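Local coordinates for ApeI dehydratase-like domain-containing protein (Pectobacterium atrosepticum, PDB 3ESI) that is of unknown function but belongs to the ApeI dehydratase-like family of hotdog-fold proteins, so it may act on acyl thioesters, at residues A[17-21]-A[58-62]. Coordinates in Å, arbitrary orientation, origin at the centre of the assembly. Residues are numbered along the deposited sequence.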
loop_
_atom_site.group_PDB
_atom_site.type_symbol
_atom_site.label_atom_id
_atom_site.label_comp_id
_atom_site.label_asym_id
_atom_site.label_seq_id
_atom_site.Cartn_x
_atom_site.Cartn_y
_atom_site.Cartn_z
ATOM N N THR A 17 7.709 34.828 -8.344
ATOM C CA THR A 17 7.051 33.547 -8.606
ATOM C C THR A 17 6.875 33.224 -10.086
ATOM O O THR A 17 6.399 34.056 -10.854
ATOM C CB THR A 17 5.645 33.481 -7.967
ATOM O OG1 THR A 17 4.756 34.341 -8.688
ATOM C CG2 THR A 17 5.690 33.915 -6.514
ATOM N N SER A 18 7.262 32.008 -10.466
ATOM C CA SER A 18 7.122 31.518 -11.833
ATOM C C SER A 18 5.975 30.513 -11.854
ATOM O O SER A 18 5.639 29.927 -10.828
ATOM C CB SER A 18 8.399 30.827 -12.293
ATOM O OG SER A 18 9.437 31.759 -12.473
ATOM N N GLN A 19 5.372 30.313 -13.017
ATOM C CA GLN A 19 4.262 29.377 -13.125
ATOM C C GLN A 19 4.264 28.640 -14.454
ATOM O O GLN A 19 4.651 29.180 -15.491
ATOM C CB GLN A 19 2.922 30.106 -12.957
ATOM C CG GLN A 19 2.766 30.792 -11.612
ATOM C CD GLN A 19 1.994 32.115 -11.689
ATOM O OE1 GLN A 19 0.761 32.130 -11.758
ATOM N NE2 GLN A 19 2.730 33.233 -11.682
ATOM N N VAL A 20 3.840 27.386 -14.404
ATOM C CA VAL A 20 3.742 26.564 -15.591
ATOM C C VAL A 20 2.530 25.673 -15.374
ATOM O O VAL A 20 2.319 25.142 -14.280
ATOM C CB VAL A 20 5.007 25.697 -15.817
ATOM C CG1 VAL A 20 5.158 24.658 -14.709
ATOM C CG2 VAL A 20 4.925 25.030 -17.180
ATOM N N GLU A 21 1.713 25.549 -16.406
ATOM C CA GLU A 21 0.529 24.727 -16.322
ATOM C C GLU A 21 0.639 23.618 -17.339
ATOM O O GLU A 21 0.926 23.872 -18.508
ATOM C CB GLU A 21 -0.713 25.558 -16.608
ATOM C CG GLU A 21 -1.991 24.765 -16.465
ATOM C CD GLU A 21 -3.221 25.632 -16.569
ATOM O OE1 GLU A 21 -3.173 26.782 -16.072
ATOM O OE2 GLU A 21 -4.236 25.162 -17.124
ATOM N N THR A 58 12.900 21.088 -14.341
ATOM C CA THR A 58 13.340 21.158 -15.729
ATOM C C THR A 58 12.765 22.411 -16.391
ATOM O O THR A 58 13.238 22.838 -17.443
ATOM C CB THR A 58 12.900 19.917 -16.537
ATOM O OG1 THR A 58 11.478 19.782 -16.465
ATOM C CG2 THR A 58 13.567 18.659 -15.992
ATOM N N VAL A 59 11.764 23.011 -15.750
ATOM C CA VAL A 59 11.106 24.192 -16.296
ATOM C C VAL A 59 11.120 25.454 -15.419
ATOM O O VAL A 59 11.015 26.563 -15.939
ATOM C CB VAL A 59 9.632 23.862 -16.666
ATOM C CG1 VAL A 59 8.942 25.080 -17.236
ATOM C CG2 VAL A 59 9.588 22.720 -17.668
ATOM N N LEU A 60 11.242 25.312 -14.104
ATOM C CA LEU A 60 11.242 26.494 -13.252
ATOM C C LEU A 60 12.508 26.707 -12.428
ATOM O O LEU A 60 13.083 27.792 -12.445
ATOM C CB LEU A 60 10.021 26.474 -12.330
ATOM C CG LEU A 60 8.660 26.456 -13.031
ATOM C CD1 LEU A 60 7.545 26.507 -11.991
ATOM C CD2 LEU A 60 8.550 27.641 -13.987
ATOM N N ALA A 61 12.940 25.678 -11.706
ATOM C CA ALA A 61 14.123 25.779 -10.862
ATOM C C ALA A 61 15.198 24.809 -11.314
ATOM O O ALA A 61 15.499 23.836 -10.628
ATOM C CB ALA A 61 13.738 25.502 -9.422
ATOM N N GLN A 62 15.783 25.098 -12.467
ATOM C CA GLN A 62 16.812 24.253 -13.057
ATOM C C GLN A 62 17.966 23.843 -12.137
ATOM O O GLN A 62 18.402 22.681 -12.149
ATOM C CB GLN A 62 17.369 24.921 -14.321
ATOM C CG GLN A 62 16.441 24.840 -15.543
ATOM C CD GLN A 62 15.159 25.656 -15.398
ATOM O OE1 GLN A 62 14.256 25.553 -16.232
ATOM N NE2 GLN A 62 15.078 26.479 -14.347
#
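Strand 17-25 here meets segment 58-62, which holds the C-terminal end of helix 45-59 and the chain that follows it. In Ser18 the CA-to-CB bond points toward segment 58-62, and its CB lies 3.6 Å from CD2 of Leu60. This is the closest approach between the two segments. Gln19 faces away, as strand alternation requires, and its side chain touches Thr14 and Ile89. Only its backbone comes near, with N 4.3 Å from Leu60 CD2. Val20 points toward segment 58-62 again and is buried. Its CG2 packs on Val59 CG1 at 4.0 Å, and its CG1 on Leu60 CD1 at 4.1 Å. Leu60 thus spans Ser18 and Val20, two residues on the same face of the strand. The strand is held in the sheet by backbone hydrogen bonds to Trp90 and Leu88 of strand 83-91. In the hotdog fold the sheet wraps around the long helix, and this contact joins the C-terminal end of that helix to strand 17-25. No hydrogen bond crosses it; the contact is van der Waals, mostly among Val20, Val59 and Leu60, with CB of Ser18.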